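Local coordinates for protein-glutaminase (Chryseobacterium proteolyticum, PDB 2ZK9) that probably deamidates glutamine side chains within proteins, hydrolysing them to glutamate with release of ammonia, at residues S29-T34 / C161-F166; Y37-C42 / C76-S81; C42-H47 / I157-V162; Q63-N68 / A116-C121. All blocks are in the same frame, centred on the assembly; numbering follows the deposited sequence.

How the contacts relate
Contacts 1, 2 and 3 are grouped around the start of helix 42-55, whereas contact 4 lies across the chain's centre from contacts 1 and 3. Contacts 1 and 3, with centres about 8 Å apart, share Cys161 and Val162 on helix 157-165. Contacts 2 and 3, about 14 Å apart, share the sodium ion and Cys42, probably the nucleophile as in papain-like enzymes, which they would together help position. Contact 4, centred about 12 Å from contact 2, joins strand 61-66 to helix 114-120 and meets contact 2 where Trp80 packs on Cys121. Residues 29-81 supply at least one side of every contact, both of contact 2; helix 157-165 later closes contacts 1 and 3.

Contact 1. Residues S29-T34 / C161-F166; sequences SSPCIT and CVLTKF
Leu163 fills the tight part of this contact, lying between the loop residues Pro31 and Thr34. Its CG stands anti to the carbonyl carbon, and from there the two methyls part: CD1 faces Pro31 CG, while CD2 presses on the hydroxyl of Thr34, with Leu163 CD2 3.4 Å from Thr34 OG1. The proline ring crosses the leucine at about a right angle, Pro31 CB lying 3.9 Å from Leu163 CB. Further along, Thr34 CG2 sits 3.6 Å from Phe166 O. Between the two backbones a water donates to both carbonyls, 2.8 Å from Cys32 O and 2.8 Å from Leu163 O, bridging two segments that have no direct hydrogen bond between them. The loose side is at Thr164, which is exposed: its OG1 comes within 3.5 Å of Pro31 CB, but its polar partner is Asn160 O, one turn back in its own helix. Pro31, reached through a cis peptide, is itself partly exposed. Disulfides join Cys32 to Cys23, and Cys161 to Cys183 near the C-terminus. The loop 29-34 thus runs between helix 157-165 and helix 42-55, with Ile33 and Thr34 touching Arg45 and Leu163 touching Lys48.

Contact 2. Residues Y37-C42 / C76-S81; sequences YPVDGC and CCVAWS. With NA (sodium ion), chain B.
The indole of Trp80 meets the loop 37-42 with its edge, turned so that its N-H edge faces the carbonyl of Pro38. Trp80 NE1 donates to Pro38 O at 2.8 Å; the acceptor lies in the ring plane, and the approach is nearly along the C=O axis (163°). This bond would hold the ring's rotation. One indole face carries Val78 CG2, 3.4 Å above the plane and toward the rim; over the centre of the opposite face sits a water that also binds the sodium ion. Val78 turns its other methyl to the loop: Val78 CG1 is 4.0 Å from Val39 CG2, the two valines crossing obliquely, and 4.1 Å from Pro38 CG, at about a right angle. A second water donates to both Val39 O and Ala79 O. Further along the loop, Asp40 OD2 accepts from Gly41 N at 2.8 Å through its anti lone pair. Cys42 SG binds the sodium at 2.2 Å; its place in the first turn of a helix would probably stabilise a thiolate. Strand 77-80 pairs antiparallel with strand 69-72, Trp80 stacks on His83 of strand 82-91, and the loop leads directly into helix 42-55.

Contact 3. Residues C42-H47 / I157-V162; sequences CYARAH and INTNCV. With NA (sodium ion), chain B.
Thr159 lies against the backbone of Ala44, its CG2 3.3 Å from Ala44 O. With CG2 anti to the backbone N (OG1 at chi1 -69°, beside that N), the methyl faces helix 42-55 and the hydroxyl reaches along to His47. There Thr159 OG1 comes 3.3 Å from His47 CB, near the plane and at the edge of the imidazole; its hydrogen-bond partner is Asp153. The helix segments cross at 115° with axes 8.6 Å apart, an approach consistent with small Ala44 at the crossing, whose CB lies 3.9 Å from Val162 CG1. An alanine in place of Thr159 would probably loosen this crossing, since the methyl against Ala44 and the hydroxyl bonded to Asp153 would be lost. Helix 42-55 opens with the sodium-bound Cys42 and packs beside strand 82-91, an arrangement consistent with the cysteine-led helix of papain-like hydrolases. One residue on, Tyr43 has its CG in the crowded position between N and the carbonyl carbon, which brings the ring across Val162 at about a right angle, with Val162 CG2 at the ring's edge. A water lies 3.0 Å from Tyr43 OH and donates to Asn158 OD1 at 2.9 Å, an oxygen also bonded by Tyr142 OH.

Contact 4. Residues Q63-N68 / A116-C121; sequences QFVYGN and AWRNAC
Arg118 NH1 is held by two partners: a hydrogen bond to Gln63 OE1 across the contact and a salt bridge to Asp114 in its own helix. The bond to Gln63 is fairly straight (161°), 2.8 Å from NH1 to OE1; the oxygen lies in the guanidinium plane, yet NH1 approaches from above the amide plane, 29° out of it. Gln63 NE2 is held in turn by Asn136 and Asp114, fixing which way the amide faces. A leucine in place of Arg118 would remove Gln63 OE1's donor and the charge facing Asp114, and would probably loosen the helix's hold on the strand. The glutamine, extended, slides past Trp117 in the opposite direction, and Gln63 O comes 3.3 Å from Trp117 CH2. Val65 splits its methyls: CG1 touches Trp117 CH2 at 3.7 Å and Cys121 SG at 3.9 Å, while CG2 rests on the aliphatic part of Arg118, 4.0 Å from its CD. Helix 116-120 thus packs on strand 63-66 at -35°, its axis 9.9 Å away. Trp117 NE1 bonds Asp103 and its ring meets His83, which touches Cys42; Cys42, His83 and Asp103 are consistent with the Cys-His-Asp triad of the papain-like clan, beside which this helix-on-sheet layer lies.

Contact 1. Residues S29-T34 / C161-F166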
loop_
_atom_site.group_PDB
_atom_site.type_symbol
_atom_site.label_atom_id
_atom_site.label_comp_id
_atom_site.label_asym_id
_atom_site.label_seq_id
_atom_site.Cartn_x
_atom_site.Cartn_y
_atom_site.Cartn_z
ATOM N N SER A 29 -9.298 -13.265 -5.228
ATOM C CA SER A 29 -10.499 -12.863 -5.912
ATOM C C SER A 29 -10.189 -11.704 -6.870
ATOM O O SER A 29 -9.185 -11.031 -6.772
ATOM C CB SER A 29 -11.531 -12.366 -4.919
ATOM O OG SER A 29 -11.786 -13.220 -3.827
ATOM N N SER A 30 -11.113 -11.455 -7.765
ATOM C CA SER A 30 -11.035 -10.369 -8.716
ATOM C C SER A 30 -11.350 -9.021 -8.110
ATOM O O SER A 30 -12.356 -8.918 -7.413
ATOM C CB SER A 30 -12.059 -10.629 -9.835
ATOM O OG SER A 30 -11.569 -11.733 -10.622
ATOM N N PRO A 31 -10.585 -7.983 -8.442
ATOM C CA PRO A 31 -9.245 -7.965 -9.003
ATOM C C PRO A 31 -8.241 -8.278 -7.892
ATOM O O PRO A 31 -8.376 -7.825 -6.761
ATOM C CB PRO A 31 -9.112 -6.526 -9.488
ATOM C CG PRO A 31 -9.873 -5.728 -8.525
ATOM C CD PRO A 31 -11.041 -6.634 -8.052
ATOM N N CYS A 32 -7.218 -8.997 -8.274
ATOM C CA CYS A 32 -6.136 -9.274 -7.347
ATOM C C CYS A 32 -5.333 -7.980 -7.142
ATOM O O CYS A 32 -5.321 -7.075 -7.950
ATOM C CB CYS A 32 -5.292 -10.433 -7.868
ATOM S SG CYS A 32 -4.550 -10.211 -9.452
ATOM N N ILE A 33 -4.633 -7.917 -5.980
ATOM C CA ILE A 33 -3.840 -6.756 -5.647
ATOM C C ILE A 33 -2.429 -6.937 -6.242
ATOM O O ILE A 33 -1.750 -7.936 -5.982
ATOM C CB ILE A 33 -3.769 -6.504 -4.144
ATOM C CG1 ILE A 33 -5.138 -6.483 -3.506
ATOM C CG2 ILE A 33 -3.012 -5.220 -3.911
ATOM C CD1 ILE A 33 -5.139 -6.347 -1.997
ATOM N N THR A 34 -2.017 -5.971 -7.051
ATOM C CA THR A 34 -0.876 -6.045 -7.941
ATOM C C THR A 34 0.449 -5.741 -7.238
ATOM O O THR A 34 1.282 -4.982 -7.732
ATOM C CB THR A 34 -1.158 -5.096 -9.105
ATOM O OG1 THR A 34 -1.481 -3.809 -8.590
ATOM C CG2 THR A 34 -2.313 -5.592 -9.985
ATOM N N CYS A 161 -10.562 -0.489 -11.083
ATOM C CA CYS A 161 -10.226 -0.312 -12.499
ATOM C C CYS A 161 -8.734 -0.359 -12.712
ATOM O O CYS A 161 -8.225 -1.028 -13.643
ATOM C CB CYS A 161 -10.762 1.046 -12.998
ATOM S SG CYS A 161 -10.848 1.187 -14.800
ATOM N N VAL A 162 -7.967 0.323 -11.841
ATOM C CA VAL A 162 -6.504 0.357 -11.972
ATOM C C VAL A 162 -5.947 -1.030 -11.703
ATOM O O VAL A 162 -5.076 -1.502 -12.439
ATOM C CB VAL A 162 -5.925 1.434 -11.063
ATOM C CG1 VAL A 162 -4.426 1.294 -10.944
ATOM C CG2 VAL A 162 -6.335 2.810 -11.554
ATOM N N LEU A 163 -6.396 -1.681 -10.639
ATOM C CA LEU A 163 -5.904 -3.035 -10.369
ATOM C C LEU A 163 -6.157 -3.966 -11.560
ATOM O O LEU A 163 -5.283 -4.760 -11.919
ATOM C CB LEU A 163 -6.516 -3.609 -9.109
ATOM C CG LEU A 163 -6.139 -2.912 -7.787
ATOM C CD1 LEU A 163 -6.934 -3.530 -6.657
ATOM C CD2 LEU A 163 -4.643 -2.987 -7.544
ATOM N N THR A 164 -7.322 -3.880 -12.186
ATOM C CA THR A 164 -7.601 -4.706 -13.331
ATOM C C THR A 164 -6.670 -4.383 -14.482
ATOM O O THR A 164 -6.126 -5.300 -15.128
ATOM C CB THR A 164 -9.076 -4.591 -13.728
ATOM O OG1 THR A 164 -9.849 -5.130 -12.654
ATOM C CG2 THR A 164 -9.379 -5.362 -14.976
ATOM N N LYS A 165 -6.422 -3.101 -14.727
ATOM C CA LYS A 165 -5.489 -2.740 -15.795
ATOM C C LYS A 165 -4.100 -3.283 -15.582
ATOM O O LYS A 165 -3.397 -3.621 -16.565
ATOM C CB LYS A 165 -5.472 -1.232 -15.942
ATOM C CG LYS A 165 -6.563 -0.775 -16.901
ATOM C CD LYS A 165 -6.529 0.732 -17.121
ATOM C CE LYS A 165 -7.761 1.132 -17.931
ATOM N NZ LYS A 165 -7.694 0.543 -19.301
ATOM N N PHE A 166 -3.652 -3.407 -14.355
ATOM C CA PHE A 166 -2.323 -3.877 -14.038
ATOM C C PHE A 166 -2.239 -5.353 -13.710
ATOM O O PHE A 166 -1.161 -5.870 -13.365
ATOM C CB PHE A 166 -1.687 -3.052 -12.914
ATOM C CG PHE A 166 -1.503 -1.573 -13.196
ATOM C CD1 PHE A 166 -1.559 -1.007 -14.457
ATOM C CD2 PHE A 166 -1.188 -0.724 -12.137
ATOM C CE1 PHE A 166 -1.339 0.350 -14.643
ATOM C CE2 PHE A 166 -0.985 0.607 -12.331
ATOM C CZ PHE A 166 -1.073 1.156 -13.583
HETATM O O HOH W 1 -5.674 -7.209 -10.677
#

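Contact 2. Residues Y37-C42 / C76-S81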
loop_
_atom_site.group_PDB
_atom_site.type_symbol
_atom_site.label_atom_id
_atom_site.label_comp_id
_atom_site.label_asym_id
_atom_site.label_seq_id
_atom_site.Cartn_x
_atom_site.Cartn_y
_atom_site.Cartn_z
ATOM N N TYR A 37 3.814 -5.794 -9.031
ATOM C CA TYR A 37 4.068 -4.756 -10.013
ATOM C C TYR A 37 4.223 -3.429 -9.313
ATOM O O TYR A 37 3.285 -2.657 -9.192
ATOM C CB TYR A 37 2.916 -4.691 -11.024
ATOM C CG TYR A 37 3.169 -3.707 -12.151
ATOM C CD1 TYR A 37 4.251 -3.819 -12.975
ATOM C CD2 TYR A 37 2.260 -2.670 -12.377
ATOM C CE1 TYR A 37 4.449 -2.904 -14.019
ATOM C CE2 TYR A 37 2.476 -1.786 -13.404
ATOM C CZ TYR A 37 3.545 -1.872 -14.230
ATOM O OH TYR A 37 3.688 -0.968 -15.261
ATOM N N PRO A 38 5.439 -3.130 -8.830
ATOM C CA PRO A 38 5.639 -1.914 -8.048
ATOM C C PRO A 38 5.815 -0.650 -8.846
ATOM O O PRO A 38 5.995 0.412 -8.230
ATOM C CB PRO A 38 6.883 -2.224 -7.197
ATOM C CG PRO A 38 7.648 -3.110 -8.119
ATOM C CD PRO A 38 6.599 -4.035 -8.732
ATOM N N VAL A 39 5.782 -0.693 -10.162
ATOM C CA VAL A 39 6.006 0.495 -10.963
ATOM C C VAL A 39 5.021 1.605 -10.617
ATOM O O VAL A 39 5.425 2.764 -10.554
ATOM C CB VAL A 39 5.928 0.138 -12.458
ATOM C CG1 VAL A 39 5.999 1.371 -13.354
ATOM C CG2 VAL A 39 7.030 -0.840 -12.872
ATOM N N ASP A 40 3.741 1.266 -10.444
ATOM C CA ASP A 40 2.753 2.281 -10.187
ATOM C C ASP A 40 1.545 1.575 -9.581
ATOM O O ASP A 40 1.552 0.380 -9.395
ATOM C CB ASP A 40 2.434 3.052 -11.457
ATOM C CG ASP A 40 2.046 4.502 -11.311
ATOM O OD1 ASP A 40 2.367 5.291 -12.214
ATOM O OD2 ASP A 40 1.372 4.867 -10.308
ATOM N N GLY A 41 0.527 2.392 -9.298
ATOM C CA GLY A 41 -0.707 1.880 -8.739
ATOM C C GLY A 41 -0.701 1.693 -7.224
ATOM O O GLY A 41 -1.624 1.085 -6.674
ATOM N N CYS A 42 0.280 2.277 -6.530
ATOM C CA CYS A 42 0.350 2.143 -5.050
ATOM C C CYS A 42 -0.910 2.622 -4.377
ATOM O O CYS A 42 -1.363 2.036 -3.390
ATOM C CB CYS A 42 1.538 2.901 -4.516
ATOM S SG CYS A 42 1.652 4.612 -4.944
ATOM N N CYS A 76 14.782 -6.129 -9.511
ATOM C CA CYS A 76 14.809 -4.887 -10.278
ATOM C C CYS A 76 14.403 -3.732 -9.413
ATOM O O CYS A 76 13.866 -3.888 -8.342
ATOM C CB CYS A 76 13.921 -5.021 -11.502
ATOM S SG CYS A 76 12.207 -5.407 -11.164
ATOM N N CYS A 77 14.698 -2.536 -9.890
ATOM C CA CYS A 77 14.476 -1.269 -9.230
ATOM C C CYS A 77 13.368 -0.500 -9.877
ATOM O O CYS A 77 13.216 -0.494 -11.112
ATOM C CB CYS A 77 15.740 -0.401 -9.314
ATOM S SG CYS A 77 17.156 -1.014 -8.460
ATOM N N VAL A 78 12.646 0.245 -9.014
ATOM C CA VAL A 78 11.716 1.267 -9.485
ATOM C C VAL A 78 12.066 2.589 -8.801
ATOM O O VAL A 78 12.661 2.650 -7.717
ATOM C CB VAL A 78 10.254 0.899 -9.184
ATOM C CG1 VAL A 78 9.859 -0.303 -10.032
ATOM C CG2 VAL A 78 10.051 0.711 -7.681
ATOM N N ALA A 79 11.695 3.666 -9.463
ATOM C CA ALA A 79 11.840 5.021 -8.953
ATOM C C ALA A 79 10.449 5.617 -8.852
ATOM O O ALA A 79 9.616 5.466 -9.749
ATOM C CB ALA A 79 12.708 5.842 -9.861
ATOM N N TRP A 80 10.247 6.346 -7.759
ATOM C CA TRP A 80 8.976 6.970 -7.441
ATOM C C TRP A 80 9.158 8.391 -6.952
ATOM O O TRP A 80 10.168 8.690 -6.346
ATOM C CB TRP A 80 8.345 6.167 -6.334
ATOM C CG TRP A 80 7.900 4.784 -6.548
ATOM C CD1 TRP A 80 7.355 4.187 -7.661
ATOM C CD2 TRP A 80 7.964 3.797 -5.501
ATOM N NE1 TRP A 80 7.071 2.883 -7.346
ATOM C CE2 TRP A 80 7.412 2.626 -6.031
ATOM C CE3 TRP A 80 8.385 3.788 -4.160
ATOM C CZ2 TRP A 80 7.301 1.485 -5.272
ATOM C CZ3 TRP A 80 8.251 2.636 -3.418
ATOM C CH2 TRP A 80 7.692 1.524 -3.986
ATOM N N SER A 81 8.123 9.223 -7.136
ATOM C CA SER A 81 8.062 10.515 -6.491
ATOM C C SER A 81 7.296 10.431 -5.182
ATOM O O SER A 81 7.463 11.335 -4.325
ATOM C CB SER A 81 7.432 11.544 -7.399
ATOM O OG SER A 81 6.139 11.177 -7.803
HETATM NA NA NA B . 2.508 4.081 -6.870
HETATM O O HOH W 2 7.886 3.798 -11.312
HETATM O O HOH W 3 4.564 3.838 -5.468
HETATM O O HOH W 4 4.417 6.294 -7.266
#

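Contact 3. Residues C42-H47 / I157-V162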
loop_
_atom_site.group_PDB
_atom_site.type_symbol
_atom_site.label_atom_id
_atom_site.label_comp_id
_atom_site.label_asym_id
_atom_site.label_seq_id
_atom_site.Cartn_x
_atom_site.Cartn_y
_atom_site.Cartn_z
ATOM N N CYS A 42 0.280 2.277 -6.530
ATOM C CA CYS A 42 0.350 2.143 -5.050
ATOM C C CYS A 42 -0.910 2.622 -4.377
ATOM O O CYS A 42 -1.363 2.036 -3.390
ATOM C CB CYS A 42 1.538 2.901 -4.516
ATOM S SG CYS A 42 1.652 4.612 -4.944
ATOM N N TYR A 43 -1.486 3.701 -4.888
ATOM C CA TYR A 43 -2.708 4.286 -4.332
ATOM C C TYR A 43 -3.823 3.281 -4.370
ATOM O O TYR A 43 -4.625 3.179 -3.429
ATOM C CB TYR A 43 -2.989 5.601 -5.089
ATOM C CG TYR A 43 -2.983 5.458 -6.579
ATOM C CD1 TYR A 43 -1.863 5.628 -7.368
ATOM C CD2 TYR A 43 -4.154 5.087 -7.238
ATOM C CE1 TYR A 43 -1.886 5.472 -8.753
ATOM C CE2 TYR A 43 -4.213 4.941 -8.579
ATOM C CZ TYR A 43 -3.077 5.132 -9.355
ATOM O OH TYR A 43 -3.169 4.959 -10.719
ATOM N N ALA A 44 -3.956 2.553 -5.486
ATOM C CA ALA A 44 -5.011 1.547 -5.636
ATOM C C ALA A 44 -4.739 0.365 -4.735
ATOM O O ALA A 44 -5.649 -0.173 -4.094
ATOM C CB ALA A 44 -5.108 1.152 -7.096
ATOM N N ARG A 45 -3.474 -0.088 -4.665
ATOM C CA ARG A 45 -3.177 -1.208 -3.765
ATOM C C ARG A 45 -3.549 -0.867 -2.331
ATOM O O ARG A 45 -4.100 -1.680 -1.608
ATOM C CB ARG A 45 -1.729 -1.646 -3.882
ATOM C CG ARG A 45 -1.278 -2.076 -5.272
ATOM C CD ARG A 45 0.001 -2.842 -5.275
ATOM N NE ARG A 45 1.163 -2.168 -4.648
ATOM C CZ ARG A 45 1.921 -1.283 -5.256
ATOM N NH1 ARG A 45 1.736 -0.898 -6.498
ATOM N NH2 ARG A 45 2.935 -0.706 -4.588
ATOM N N ALA A 46 -3.212 0.359 -1.906
ATOM C CA ALA A 46 -3.479 0.767 -0.522
ATOM C C ALA A 46 -4.953 0.837 -0.243
ATOM O O ALA A 46 -5.434 0.422 0.812
ATOM C CB ALA A 46 -2.779 2.080 -0.215
ATOM N N HIS A 47 -5.741 1.378 -1.199
ATOM C CA HIS A 47 -7.165 1.503 -0.965
ATOM C C HIS A 47 -7.856 0.133 -0.957
ATOM O O HIS A 47 -8.834 -0.059 -0.242
ATOM C CB HIS A 47 -7.773 2.442 -2.017
ATOM C CG HIS A 47 -8.784 3.387 -1.454
ATOM N ND1 HIS A 47 -8.534 4.107 -0.377
ATOM C CD2 HIS A 47 -10.021 3.788 -1.874
ATOM C CE1 HIS A 47 -9.510 4.942 -0.103
ATOM N NE2 HIS A 47 -10.446 4.738 -1.007
ATOM N N ILE A 157 -14.184 2.607 -7.316
ATOM C CA ILE A 157 -14.242 2.458 -8.776
ATOM C C ILE A 157 -12.870 2.660 -9.373
ATOM O O ILE A 157 -12.477 1.912 -10.274
ATOM C CB ILE A 157 -15.294 3.422 -9.338
ATOM C CG1 ILE A 157 -16.721 2.965 -8.888
ATOM C CG2 ILE A 157 -15.211 3.540 -10.843
ATOM C CD1 ILE A 157 -17.800 3.949 -9.231
ATOM N N ASN A 158 -12.140 3.679 -8.954
ATOM C CA ASN A 158 -10.820 3.875 -9.548
ATOM C C ASN A 158 -9.885 2.713 -9.177
ATOM O O ASN A 158 -9.171 2.188 -10.010
ATOM C CB ASN A 158 -10.226 5.218 -9.128
ATOM C CG ASN A 158 -9.097 5.588 -10.027
ATOM O OD1 ASN A 158 -7.906 5.491 -9.637
ATOM N ND2 ASN A 158 -9.380 6.051 -11.221
ATOM N N THR A 159 -9.932 2.360 -7.898
ATOM C CA THR A 159 -9.075 1.300 -7.363
ATOM C C THR A 159 -9.210 0.044 -8.166
ATOM O O THR A 159 -8.234 -0.554 -8.614
ATOM C CB THR A 159 -9.425 1.047 -5.891
ATOM O OG1 THR A 159 -9.041 2.136 -5.066
ATOM C CG2 THR A 159 -8.742 -0.200 -5.358
ATOM N N ASN A 160 -10.455 -0.427 -8.319
ATOM C CA ASN A 160 -10.670 -1.720 -8.979
ATOM C C ASN A 160 -10.300 -1.633 -10.445
ATOM O O ASN A 160 -9.791 -2.599 -11.013
ATOM C CB ASN A 160 -12.104 -2.190 -8.750
ATOM C CG ASN A 160 -12.340 -2.635 -7.350
ATOM O OD1 ASN A 160 -11.531 -3.412 -6.791
ATOM N ND2 ASN A 160 -13.474 -2.274 -6.776
ATOM N N CYS A 161 -10.562 -0.489 -11.083
ATOM C CA CYS A 161 -10.226 -0.312 -12.499
ATOM C C CYS A 161 -8.734 -0.359 -12.712
ATOM O O CYS A 161 -8.225 -1.028 -13.643
ATOM C CB CYS A 161 -10.762 1.046 -12.998
ATOM S SG CYS A 161 -10.848 1.187 -14.800
ATOM N N VAL A 162 -7.967 0.323 -11.841
ATOM C CA VAL A 162 -6.504 0.357 -11.972
ATOM C C VAL A 162 -5.947 -1.030 -11.703
ATOM O O VAL A 162 -5.076 -1.502 -12.439
ATOM C CB VAL A 162 -5.925 1.434 -11.063
ATOM C CG1 VAL A 162 -4.426 1.294 -10.944
ATOM C CG2 VAL A 162 -6.335 2.810 -11.554
HETATM NA NA NA B . 2.508 4.081 -6.870
HETATM O O HOH W 5 -5.661 6.507 -11.125
HETATM O O HOH W 3 4.564 3.838 -5.468
HETATM O O HOH W 4 4.417 6.294 -7.266
#

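Contact 4. Residues Q63-N68 / A116-C121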
loop_
_atom_site.group_PDB
_atom_site.type_symbol
_atom_site.label_atom_id
_atom_site.label_comp_id
_atom_site.label_asym_id
_atom_site.label_seq_id
_atom_site.Cartn_x
_atom_site.Cartn_y
_atom_site.Cartn_z
ATOM N N GLN A 63 -0.151 6.189 5.173
ATOM C CA GLN A 63 1.035 7.026 5.232
ATOM C C GLN A 63 1.512 7.243 3.793
ATOM O O GLN A 63 1.672 6.286 3.036
ATOM C CB GLN A 63 2.164 6.427 6.070
ATOM C CG GLN A 63 3.330 7.393 6.247
ATOM C CD GLN A 63 4.342 6.980 7.278
ATOM O OE1 GLN A 63 5.468 6.587 6.956
ATOM N NE2 GLN A 63 3.948 6.997 8.554
ATOM N N PHE A 64 1.716 8.513 3.455
ATOM C CA PHE A 64 2.297 8.945 2.210
ATOM C C PHE A 64 3.722 9.370 2.451
ATOM O O PHE A 64 3.975 10.124 3.392
ATOM C CB PHE A 64 1.526 10.110 1.602
ATOM C CG PHE A 64 0.133 9.752 1.151
ATOM C CD1 PHE A 64 -0.130 9.384 -0.160
ATOM C CD2 PHE A 64 -0.950 9.770 2.024
ATOM C CE1 PHE A 64 -1.379 9.008 -0.590
ATOM C CE2 PHE A 64 -2.217 9.392 1.619
ATOM C CZ PHE A 64 -2.446 9.014 0.290
ATOM N N VAL A 65 4.653 8.938 1.601
ATOM C CA VAL A 65 6.035 9.387 1.679
ATOM C C VAL A 65 6.400 9.961 0.323
ATOM O O VAL A 65 5.953 9.438 -0.701
ATOM C CB VAL A 65 6.962 8.214 2.131
ATOM C CG1 VAL A 65 6.921 7.010 1.229
ATOM C CG2 VAL A 65 8.396 8.706 2.272
ATOM N N TYR A 66 7.174 11.014 0.311
ATOM C CA TYR A 66 7.490 11.777 -0.860
ATOM C C TYR A 66 9.003 12.005 -0.972
ATOM O O TYR A 66 9.643 12.145 0.047
ATOM C CB TYR A 66 6.833 13.170 -0.815
ATOM C CG TYR A 66 5.351 13.150 -0.527
ATOM C CD1 TYR A 66 4.416 13.127 -1.534
ATOM C CD2 TYR A 66 4.900 13.147 0.779
ATOM C CE1 TYR A 66 3.040 13.101 -1.254
ATOM C CE2 TYR A 66 3.558 13.125 1.049
ATOM C CZ TYR A 66 2.626 13.101 0.040
ATOM O OH TYR A 66 1.282 13.119 0.388
ATOM N N GLY A 67 9.526 12.030 -2.200
ATOM C CA GLY A 67 10.931 12.322 -2.346
ATOM C C GLY A 67 11.497 11.812 -3.617
ATOM O O GLY A 67 10.773 11.540 -4.559
ATOM N N ASN A 68 12.812 11.651 -3.607
ATOM C CA ASN A 68 13.544 10.953 -4.657
ATOM C C ASN A 68 13.570 9.484 -4.225
ATOM O O ASN A 68 14.529 9.025 -3.611
ATOM C CB ASN A 68 14.950 11.515 -4.776
ATOM C CG ASN A 68 15.778 10.795 -5.808
ATOM O OD1 ASN A 68 15.243 10.215 -6.746
ATOM N ND2 ASN A 68 17.069 10.790 -5.629
ATOM N N ALA A 116 10.937 1.499 9.130
ATOM C CA ALA A 116 11.514 0.506 8.215
ATOM C C ALA A 116 10.946 0.648 6.823
ATOM O O ALA A 116 11.652 0.518 5.804
ATOM C CB ALA A 116 11.248 -0.880 8.766
ATOM N N TRP A 117 9.658 0.922 6.748
ATOM C CA TRP A 117 8.985 1.089 5.472
ATOM C C TRP A 117 9.544 2.264 4.667
ATOM O O TRP A 117 9.856 2.132 3.487
ATOM C CB TRP A 117 7.496 1.210 5.701
ATOM C CG TRP A 117 6.685 1.405 4.459
ATOM C CD1 TRP A 117 6.398 0.492 3.485
ATOM C CD2 TRP A 117 6.040 2.616 4.090
ATOM N NE1 TRP A 117 5.602 1.064 2.533
ATOM C CE2 TRP A 117 5.359 2.370 2.858
ATOM C CE3 TRP A 117 5.932 3.889 4.647
ATOM C CZ2 TRP A 117 4.620 3.340 2.224
ATOM C CZ3 TRP A 117 5.208 4.855 4.015
ATOM C CH2 TRP A 117 4.545 4.600 2.807
ATOM N N ARG A 118 9.617 3.418 5.320
ATOM C CA ARG A 118 10.146 4.580 4.587
ATOM C C ARG A 118 11.567 4.330 4.122
ATOM O O ARG A 118 11.975 4.741 3.040
ATOM C CB ARG A 118 10.069 5.836 5.423
ATOM C CG ARG A 118 8.608 6.306 5.640
ATOM C CD ARG A 118 8.541 7.752 6.164
ATOM N NE ARG A 118 9.259 7.961 7.409
ATOM C CZ ARG A 118 8.752 7.706 8.595
ATOM N NH1 ARG A 118 7.535 7.231 8.766
ATOM N NH2 ARG A 118 9.523 7.938 9.685
ATOM N N ASN A 119 12.367 3.637 4.969
ATOM C CA ASN A 119 13.746 3.337 4.534
ATOM C C ASN A 119 13.770 2.426 3.305
ATOM O O ASN A 119 14.676 2.616 2.471
ATOM C CB ASN A 119 14.492 2.751 5.734
ATOM C CG ASN A 119 15.943 2.497 5.394
ATOM O OD1 ASN A 119 16.314 1.322 5.293
ATOM N ND2 ASN A 119 16.732 3.512 5.199
ATOM N N ALA A 120 12.818 1.505 3.146
ATOM C CA ALA A 120 12.741 0.698 1.943
ATOM C C ALA A 120 12.339 1.480 0.729
ATOM O O ALA A 120 12.499 0.983 -0.399
ATOM C CB ALA A 120 11.791 -0.468 2.155
ATOM N N CYS A 121 11.796 2.692 0.914
ATOM C CA CYS A 121 11.478 3.594 -0.188
ATOM C C CYS A 121 12.639 4.466 -0.612
ATOM O O CYS A 121 12.492 5.257 -1.540
ATOM C CB CYS A 121 10.289 4.475 0.222
ATOM S SG CYS A 121 8.756 3.586 0.518
#